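Local coordinates for cytoplasmic Protein STM1381 (Salmonella enterica subsp. enterica serovar Typhimurium, PDB 3SOZ) that is of unknown function but probably belongs to the class I glutamine amidotransferase-like proteins, as a putative glutamine amidotransferase of the Salmonella cytoplasm, at residues T59-T64 against P98-L103; L115-Y120 against S218-H223; L121-I126 against N183-K188. All blocks are in the same frame, centred on the assembly; numbering follows the deposited sequence.

The three contacts belong to one flavodoxin-like alpha/beta core, and the first two lead inward from its rim to a pocket. Contact 1, 59-64 against 98-103, packs the start of helix 100-109 against a loop; that helix leads straight into strand 113-117, which opens contact 2, yet the centres of contacts 1 and 2 stand 23 Å apart. Contact 2, 115-120 against 218-223, holds the glycerol in a pocket at the strand ends. Contact 3, 121-126 against 183-188, is centred 11 Å from contact 2 and touches it directly: Gly118 CA packs on Phe123, and Asn183 supports the glycine turn that leads to the glycerol.

Contact 1: residues T59-T64 against P98-L103; sequences TRFPQT and PDALQL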
loop_
_atom_site.group_PDB
_atom_site.type_symbol
_atom_site.label_atom_id
_atom_site.label_comp_id
_atom_site.label_asym_id
_atom_site.label_seq_id
_atom_site.Cartn_x
_atom_site.Cartn_y
_atom_site.Cartn_z
ATOM N N THR A 59 -22.601 7.610 -8.439
ATOM C CA THR A 59 -23.896 7.228 -9.020
ATOM C C THR A 59 -24.274 7.999 -10.329
ATOM O O THR A 59 -24.622 7.362 -11.303
ATOM C CB THR A 59 -25.044 7.416 -7.998
ATOM O OG1 THR A 59 -25.107 8.795 -7.631
ATOM C CG2 THR A 59 -24.848 6.545 -6.727
ATOM N N ARG A 60 -24.207 9.342 -10.327
ATOM C CA ARG A 60 -24.706 10.213 -11.424
ATOM C C ARG A 60 -23.599 10.984 -12.153
ATOM O O ARG A 60 -23.802 12.144 -12.524
ATOM C CB ARG A 60 -25.657 11.308 -10.887
ATOM C CG ARG A 60 -27.042 10.942 -10.323
ATOM C CD ARG A 60 -27.747 12.286 -9.930
ATOM N NE ARG A 60 -28.921 12.217 -9.024
ATOM C CZ ARG A 60 -30.145 12.732 -9.279
ATOM N NH1 ARG A 60 -30.411 13.358 -10.438
ATOM N NH2 ARG A 60 -31.126 12.623 -8.375
ATOM N N PHE A 61 -22.421 10.402 -12.350
ATOM C CA PHE A 61 -21.333 11.209 -12.938
ATOM C C PHE A 61 -21.493 11.474 -14.439
ATOM O O PHE A 61 -21.607 10.521 -15.199
ATOM C CB PHE A 61 -19.933 10.646 -12.672
ATOM C CG PHE A 61 -18.844 11.598 -13.079
ATOM C CD1 PHE A 61 -18.548 12.712 -12.302
ATOM C CD2 PHE A 61 -18.155 11.422 -14.252
ATOM C CE1 PHE A 61 -17.572 13.623 -12.692
ATOM C CE2 PHE A 61 -17.141 12.334 -14.650
ATOM C CZ PHE A 61 -16.864 13.433 -13.870
ATOM N N PRO A 62 -21.473 12.765 -14.860
ATOM C CA PRO A 62 -21.558 13.199 -16.262
ATOM C C PRO A 62 -20.813 12.266 -17.198
ATOM O O PRO A 62 -19.666 11.929 -16.940
ATOM C CB PRO A 62 -20.888 14.579 -16.252
ATOM C CG PRO A 62 -20.806 15.000 -14.774
ATOM C CD PRO A 62 -21.507 13.934 -13.959
ATOM N N GLN A 63 -21.469 11.839 -18.271
ATOM C CA GLN A 63 -20.845 10.900 -19.178
ATOM C C GLN A 63 -20.602 11.479 -20.580
ATOM O O GLN A 63 -20.088 10.790 -21.464
ATOM C CB GLN A 63 -21.661 9.608 -19.246
ATOM C CG GLN A 63 -21.767 8.812 -17.930
ATOM C CD GLN A 63 -22.736 7.629 -18.040
ATOM O OE1 GLN A 63 -23.689 7.660 -18.825
ATOM N NE2 GLN A 63 -22.495 6.589 -17.246
ATOM N N THR A 64 -20.940 12.747 -20.782
ATOM C CA THR A 64 -20.663 13.383 -22.083
ATOM C C THR A 64 -19.883 14.686 -21.935
ATOM O O THR A 64 -19.972 15.357 -20.901
ATOM C CB THR A 64 -21.950 13.571 -22.980
ATOM O OG1 THR A 64 -22.893 14.458 -22.354
ATOM C CG2 THR A 64 -22.624 12.211 -23.292
ATOM N N PRO A 98 -18.213 5.397 -19.482
ATOM C CA PRO A 98 -16.908 5.954 -19.924
ATOM C C PRO A 98 -15.981 6.402 -18.773
ATOM O O PRO A 98 -16.467 6.862 -17.704
ATOM C CB PRO A 98 -17.311 7.158 -20.799
ATOM C CG PRO A 98 -18.798 6.925 -21.124
ATOM C CD PRO A 98 -19.333 6.277 -19.864
ATOM N N ASP A 99 -14.664 6.257 -18.994
ATOM C CA ASP A 99 -13.628 6.709 -18.051
ATOM C C ASP A 99 -13.818 8.173 -17.679
ATOM O O ASP A 99 -13.499 9.042 -18.468
ATOM C CB ASP A 99 -12.244 6.477 -18.673
ATOM C CG ASP A 99 -11.090 7.014 -17.811
ATOM O OD1 ASP A 99 -11.329 7.879 -16.926
ATOM O OD2 ASP A 99 -9.932 6.569 -18.026
ATOM N N ALA A 100 -14.346 8.431 -16.483
ATOM C CA ALA A 100 -14.599 9.799 -15.923
ATOM C C ALA A 100 -13.397 10.734 -15.915
ATOM O O ALA A 100 -13.547 11.960 -15.867
ATOM C CB ALA A 100 -15.137 9.693 -14.515
ATOM N N LEU A 101 -12.206 10.144 -15.932
ATOM C CA LEU A 101 -10.960 10.883 -15.854
ATOM C C LEU A 101 -10.510 11.254 -17.266
ATOM O O LEU A 101 -9.813 12.267 -17.452
ATOM C CB LEU A 101 -9.900 10.044 -15.128
ATOM C CG LEU A 101 -9.525 10.227 -13.640
ATOM C CD1 LEU A 101 -10.522 11.007 -12.763
ATOM C CD2 LEU A 101 -9.167 8.897 -12.985
ATOM N N GLN A 102 -10.891 10.432 -18.253
ATOM C CA GLN A 102 -10.737 10.813 -19.644
ATOM C C GLN A 102 -11.623 12.024 -19.823
ATOM O O GLN A 102 -11.188 13.018 -20.386
ATOM C CB GLN A 102 -11.173 9.712 -20.623
ATOM C CG GLN A 102 -10.056 9.004 -21.381
ATOM C CD GLN A 102 -9.002 9.945 -21.915
ATOM O OE1 GLN A 102 -7.881 9.526 -22.178
ATOM N NE2 GLN A 102 -9.343 11.211 -22.068
ATOM N N LEU A 103 -12.852 11.950 -19.314
ATOM C CA LEU A 103 -13.753 13.085 -19.396
ATOM C C LEU A 103 -13.158 14.383 -18.895
ATOM O O LEU A 103 -13.303 15.409 -19.553
ATOM C CB LEU A 103 -15.089 12.818 -18.695
ATOM C CG LEU A 103 -16.099 12.136 -19.621
ATOM C CD1 LEU A 103 -17.109 11.202 -18.889
ATOM C CD2 LEU A 103 -16.792 13.199 -20.501
#
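Leu103 makes the largest share of this contact, its branched end pushed against the backbone of the 59-64 loop. From CB, which leaves the helix in the direction of the loop, the chain forks at CG into two methyls with separate tasks. CD1 lies 3.3 Å from Pro62 O and also meets Gln63 CA, while CD2 reaches one residue further, 3.7 Å from Thr64 C. A forked aliphatic tip suits this place, since it spreads over an irregular main chain that presents no regular surface. Phe61 fills the neighbouring position. Its CG is anti to the backbone N (chi1 -170°), which sends the ring toward the helix, where CE2 comes 3.3 Å from Ala100 CB. A residue as small as alanine leaves room for the ring beside the helix. Pro62 CG sits 4.0 Å above the centre of the same ring. At the outer margin the extended chain of Gln63 crosses the Pro98 ring at about a right angle, with Gln63 CG 4.0 Å from Pro98 CD. Asp99 N-caps the helix: its OD1 accepts from Leu101 N at 2.6 Å and from Gln102 N at 2.9 Å, steadying the turn that presents Ala100 and Leu103. The packing thus joins the loop between helices 56-59 and 65-69 to the beginning of helix 100-109, with Leu68 of helix 65-69 against Leu103 and Phe84 of helix 81-85 against Ala100.

Contact 2: residues L115-Y120 against S218-H223; sequences LMIGGY and SDCSPH. With GOL (glycerol), chain D.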
loop_
_atom_site.group_PDB
_atom_site.type_symbol
_atom_site.label_atom_id
_atom_site.label_comp_id
_atom_site.label_asym_id
_atom_site.label_seq_id
_atom_site.Cartn_x
_atom_site.Cartn_y
_atom_site.Cartn_z
ATOM N N LEU A 115 -8.315 22.313 -10.961
ATOM C CA LEU A 115 -7.521 22.392 -9.731
ATOM C C LEU A 115 -7.612 21.113 -8.883
ATOM O O LEU A 115 -8.700 20.620 -8.593
ATOM C CB LEU A 115 -7.903 23.634 -8.901
ATOM C CG LEU A 115 -7.389 23.695 -7.455
ATOM C CD1 LEU A 115 -5.913 24.082 -7.444
ATOM C CD2 LEU A 115 -8.215 24.671 -6.607
HETATM N N MSE A 116 -6.460 20.580 -8.500
HETATM C CA MSE A 116 -6.413 19.531 -7.501
HETATM C C MSE A 116 -5.778 20.041 -6.215
HETATM O O MSE A 116 -4.653 20.566 -6.222
HETATM C CB MSE A 116 -5.686 18.275 -8.005
HETATM C CG MSE A 116 -5.651 17.105 -6.960
HETATM SE SE MSE A 116 -5.057 15.353 -7.685
HETATM C CE MSE A 116 -6.819 14.758 -8.200
ATOM N N ILE A 117 -6.523 19.876 -5.122
ATOM C CA ILE A 117 -6.053 20.203 -3.776
ATOM C C ILE A 117 -5.621 18.931 -3.065
ATOM O O ILE A 117 -6.354 17.933 -3.049
ATOM C CB ILE A 117 -7.151 20.881 -2.966
ATOM C CG1 ILE A 117 -7.704 22.056 -3.780
ATOM C CG2 ILE A 117 -6.617 21.280 -1.576
ATOM C CD1 ILE A 117 -9.011 22.633 -3.267
ATOM N N GLY A 118 -4.433 18.964 -2.475
ATOM C CA GLY A 118 -3.883 17.775 -1.788
ATOM C C GLY A 118 -4.617 17.323 -0.545
ATOM O O GLY A 118 -5.616 17.914 -0.137
ATOM N N GLY A 119 -4.083 16.272 0.070
ATOM C CA GLY A 119 -4.723 15.595 1.210
ATOM C C GLY A 119 -4.449 14.085 1.104
ATOM O O GLY A 119 -3.683 13.632 0.252
ATOM N N TYR A 120 -5.081 13.303 1.956
ATOM C CA TYR A 120 -4.803 11.912 1.978
ATOM C C TYR A 120 -5.229 11.126 0.730
ATOM O O TYR A 120 -4.605 10.103 0.400
ATOM C CB TYR A 120 -5.431 11.300 3.224
ATOM C CG TYR A 120 -4.587 11.535 4.420
ATOM C CD1 TYR A 120 -3.540 12.467 4.387
ATOM C CD2 TYR A 120 -4.834 10.851 5.605
ATOM C CE1 TYR A 120 -2.754 12.691 5.521
ATOM C CE2 TYR A 120 -4.058 11.080 6.765
ATOM C CZ TYR A 120 -3.032 11.999 6.716
ATOM O OH TYR A 120 -2.293 12.220 7.842
ATOM N N SER A 218 -1.254 20.781 -0.400
ATOM C CA SER A 218 -1.700 20.616 0.969
ATOM C C SER A 218 -3.200 20.584 0.934
ATOM O O SER A 218 -3.784 20.437 -0.125
ATOM C CB SER A 218 -1.204 21.747 1.863
ATOM O OG SER A 218 -1.404 21.461 3.236
ATOM N N ASP A 219 -3.823 20.691 2.086
ATOM C CA ASP A 219 -5.237 20.458 2.191
ATOM C C ASP A 219 -5.845 21.815 2.476
ATOM O O ASP A 219 -5.283 22.625 3.199
ATOM C CB ASP A 219 -5.515 19.502 3.355
ATOM C CG ASP A 219 -6.888 18.812 3.275
ATOM O OD1 ASP A 219 -7.914 19.398 2.886
ATOM O OD2 ASP A 219 -6.952 17.641 3.661
ATOM N N CYS A 220 -6.992 22.070 1.892
ATOM C CA CYS A 220 -7.728 23.272 2.213
ATOM C C CYS A 220 -8.488 23.111 3.552
ATOM O O CYS A 220 -9.269 23.964 3.926
ATOM C CB CYS A 220 -8.702 23.556 1.070
ATOM S SG CYS A 220 -10.011 22.285 1.011
ATOM N N SER A 221 -8.273 22.015 4.267
ATOM C CA SER A 221 -9.052 21.768 5.505
ATOM C C SER A 221 -8.286 20.854 6.444
ATOM O O SER A 221 -7.179 20.476 6.120
ATOM C CB SER A 221 -10.474 21.218 5.195
ATOM O OG SER A 221 -10.456 20.362 4.073
ATOM N N PRO A 222 -8.853 20.511 7.606
ATOM C CA PRO A 222 -8.103 19.691 8.575
ATOM C C PRO A 222 -7.727 18.325 7.995
ATOM O O PRO A 222 -8.421 17.849 7.116
ATOM C CB PRO A 222 -9.095 19.528 9.724
ATOM C CG PRO A 222 -10.052 20.713 9.612
ATOM C CD PRO A 222 -10.176 20.918 8.121
ATOM N N HIS A 223 -6.660 17.682 8.459
ATOM C CA HIS A 223 -5.883 18.172 9.559
ATOM C C HIS A 223 -4.643 18.937 9.089
ATOM O O HIS A 223 -4.132 19.754 9.849
ATOM C CB HIS A 223 -5.551 17.066 10.541
ATOM C CG HIS A 223 -4.289 16.327 10.230
ATOM N ND1 HIS A 223 -4.224 15.307 9.305
ATOM C CD2 HIS A 223 -3.048 16.425 10.760
ATOM C CE1 HIS A 223 -2.996 14.828 9.253
ATOM N NE2 HIS A 223 -2.263 15.486 10.130
HETATM C C1 GOL D . -5.175 15.723 5.416
HETATM O O1 GOL D . -5.876 16.878 5.923
HETATM C C2 GOL D . -6.151 14.517 5.372
HETATM O O2 GOL D . -6.967 14.320 4.186
HETATM C C3 GOL D . -6.997 14.628 6.616
HETATM O O3 GOL D . -6.022 14.870 7.576
#
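Asp219 turns CG anti to its backbone N (chi1 -160°), His223 holds CG in the crowded position between N and carbonyl carbon (chi1 89°), and Tyr120 sets CG beside its N, anti to the carbonyl carbon; together these torsions bring the three side chains around a bound glycerol, probably taken up from the crystallisation liquor. The ligand lies over one face of the tyrosine, its C2 3.4 Å above the Tyr120 ring plane and offset toward the rim. Glycerol O1 donates to Asp219 OD2 at 2.6 Å, and glycerol O3 receives His223 ND1 at 2.5 Å, in the plane of the imidazole at its edge. Backbone groups share the grip: Tyr120 N donates almost straight to glycerol O2 (3.1 Å, 169°), and His223 N, in the cis peptide bond that joins Pro222 to His223, donates to O3. The imidazole and phenol cross at about a right angle, His223 CE1 coming 3.0 Å from Tyr120 OH, which has a weak hydrogen bond to Glu153.

The pocket opens where the parallel strands 113-117 and 211-216 end side by side, the usual place for a binding site in a flavodoxin-like alpha/beta fold, and consistent with the glutaminase clan. Gly118 lies close against the 218-219 backbone, and Gly119 has backbone angles that by themselves call for glycine. A CA-H...O contact joins Asp219 CA to Gly118 O. Further back along the strand, Ile117 CG2 sits 3.3 Å from Ser218 O and packs on Cys220 CB. Asp219 OD1 faces its own loop, accepting from Ser221 OG and weakly from Ser221 N. Phe91 of the third subunit meets the His223 ring edge-to-face.

Contact 3: residues L121-I126 against N183-K188; sequences LSFTGI and NKLIAK
Two side chains of the 183-188 segment meet the ring of Phe123 from different directions. Leu185 comes over a face: its CD1 stands 4.0 Å from the centroid of the Phe123 ring and only 8° off the normal, a CH-pi contact, while its CD2 lies 4.0 Å from Phe123 CD1. Asn183 comes to the rim, with OD1 in the ring plane 3.4 Å from Phe123 CD2. The amide and ring planes are 63° apart. An aromatic ring suits this place because its face takes a methyl while the slightly positive C-H edge tolerates a carbonyl oxygen.

In the next shell, Asn183 is held by its polar atoms. OD1 accepts from Gly119 N, and ND2 makes a weak hydrogen bond to Asp150 OD2, so the buried amide has partners at both ends and its flip is probably settled. The same carboxylate oxygen of Asp150 receives Thr124 N and Gly125 N, tying down the turn after Phe123. That residue itself has positive phi, as does Gly125, where such a backbone favours glycine. Ser122 OG is bonded to Ile117 O, fixing the start of the loop to its parent strand.

Thus the loop that follows strand 113-117 is laid against the long strand 175-187, with Val143 of strand 143-144 packing on Leu185 and Asp150 leading into strand 151-154.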
loop_
_atom_site.group_PDB
_atom_site.type_symbol
_atom_site.label_atom_id
_atom_site.label_comp_id
_atom_site.label_asym_id
_atom_site.label_seq_id
_atom_site.Cartn_x
_atom_site.Cartn_y
_atom_site.Cartn_z
ATOM N N LEU A 121 -6.287 11.566 0.063
ATOM C CA LEU A 121 -6.716 10.899 -1.145
ATOM C C LEU A 121 -6.451 11.720 -2.432
ATOM O O LEU A 121 -7.223 11.653 -3.393
ATOM C CB LEU A 121 -8.191 10.547 -1.013
ATOM C CG LEU A 121 -8.494 9.467 -0.003
ATOM C CD1 LEU A 121 -9.966 9.432 0.290
ATOM C CD2 LEU A 121 -7.941 8.078 -0.483
ATOM N N SER A 122 -5.379 12.497 -2.423
ATOM C CA SER A 122 -4.982 13.290 -3.565
ATOM C C SER A 122 -3.629 12.800 -3.983
ATOM O O SER A 122 -2.864 12.175 -3.186
ATOM C CB SER A 122 -4.853 14.782 -3.223
ATOM O OG SER A 122 -6.093 15.429 -2.933
ATOM N N PHE A 123 -3.310 13.128 -5.226
ATOM C CA PHE A 123 -2.032 12.743 -5.832
ATOM C C PHE A 123 -1.763 11.235 -5.657
ATOM O O PHE A 123 -2.540 10.424 -6.175
ATOM C CB PHE A 123 -0.893 13.689 -5.394
ATOM C CG PHE A 123 -1.281 15.144 -5.471
ATOM C CD1 PHE A 123 -1.353 15.803 -6.708
ATOM C CD2 PHE A 123 -1.626 15.850 -4.319
ATOM C CE1 PHE A 123 -1.758 17.145 -6.788
ATOM C CE2 PHE A 123 -2.013 17.190 -4.379
ATOM C CZ PHE A 123 -2.079 17.842 -5.631
ATOM N N THR A 124 -0.688 10.859 -4.968
ATOM C CA THR A 124 -0.485 9.467 -4.639
ATOM C C THR A 124 -1.253 9.117 -3.360
ATOM O O THR A 124 -1.873 8.068 -3.295
ATOM C CB THR A 124 1.028 9.067 -4.640
ATOM O OG1 THR A 124 1.570 9.258 -5.968
ATOM C CG2 THR A 124 1.248 7.590 -4.234
ATOM N N GLY A 125 -1.268 10.001 -2.376
ATOM C CA GLY A 125 -2.088 9.833 -1.174
ATOM C C GLY A 125 -1.604 8.823 -0.163
ATOM O O GLY A 125 -0.632 8.123 -0.380
ATOM N N ILE A 126 -2.301 8.750 0.955
ATOM C CA ILE A 126 -1.920 7.851 2.059
ATOM C C ILE A 126 -1.964 6.391 1.678
ATOM O O ILE A 126 -2.846 5.966 0.963
ATOM C CB ILE A 126 -2.784 8.060 3.289
ATOM C CG1 ILE A 126 -2.324 7.092 4.407
ATOM C CG2 ILE A 126 -4.244 7.950 2.941
ATOM C CD1 ILE A 126 -2.638 7.573 5.853
ATOM N N ASN A 183 1.387 16.790 0.213
ATOM C CA ASN A 183 1.817 15.783 -0.719
ATOM C C ASN A 183 3.116 16.218 -1.394
ATOM O O ASN A 183 3.237 17.326 -1.890
ATOM C CB ASN A 183 0.725 15.566 -1.758
ATOM C CG ASN A 183 -0.503 14.869 -1.197
ATOM O OD1 ASN A 183 -1.543 15.491 -0.941
ATOM N ND2 ASN A 183 -0.395 13.553 -1.028
ATOM N N LYS A 184 4.092 15.325 -1.423
ATOM C CA LYS A 184 5.385 15.635 -1.952
ATOM C C LYS A 184 5.272 15.374 -3.420
ATOM O O LYS A 184 4.909 14.261 -3.806
ATOM C CB LYS A 184 6.433 14.714 -1.364
ATOM C CG LYS A 184 7.815 14.938 -1.916
ATOM C CD LYS A 184 8.843 14.080 -1.207
ATOM C CE LYS A 184 10.237 14.288 -1.838
ATOM N NZ LYS A 184 11.297 13.743 -0.940
ATOM N N LEU A 185 5.592 16.420 -4.201
ATOM C CA LEU A 185 5.587 16.435 -5.651
ATOM C C LEU A 185 6.882 17.022 -6.229
ATOM O O LEU A 185 7.751 17.560 -5.527
ATOM C CB LEU A 185 4.407 17.255 -6.160
ATOM C CG LEU A 185 3.067 16.769 -5.612
ATOM C CD1 LEU A 185 2.054 17.842 -5.648
ATOM C CD2 LEU A 185 2.614 15.607 -6.401
ATOM N N ILE A 186 7.003 16.885 -7.540
ATOM C CA ILE A 186 8.152 17.355 -8.293
ATOM C C ILE A 186 7.584 18.191 -9.440
ATOM O O ILE A 186 6.678 17.728 -10.142
ATOM C CB ILE A 186 8.911 16.150 -8.889
ATOM C CG1 ILE A 186 9.583 15.344 -7.780
ATOM C CG2 ILE A 186 9.905 16.613 -9.994
ATOM C CD1 ILE A 186 10.082 13.928 -8.217
ATOM N N ALA A 187 8.080 19.408 -9.641
ATOM C CA ALA A 187 7.590 20.199 -10.801
ATOM C C ALA A 187 8.011 19.586 -12.158
ATOM O O ALA A 187 9.130 19.114 -12.325
ATOM C CB ALA A 187 7.987 21.644 -10.681
ATOM N N LYS A 188 7.087 19.517 -13.101
ATOM C CA LYS A 188 7.439 19.118 -14.478
ATOM C C LYS A 188 8.178 20.281 -15.216
ATOM O O LYS A 188 8.146 21.433 -14.761
ATOM C CB LYS A 188 6.170 18.709 -15.243
ATOM C CG LYS A 188 5.624 17.327 -14.953
ATOM C CD LYS A 188 4.161 17.167 -15.466
ATOM C CE LYS A 188 3.813 15.701 -15.877
ATOM N NZ LYS A 188 2.342 15.422 -16.062
#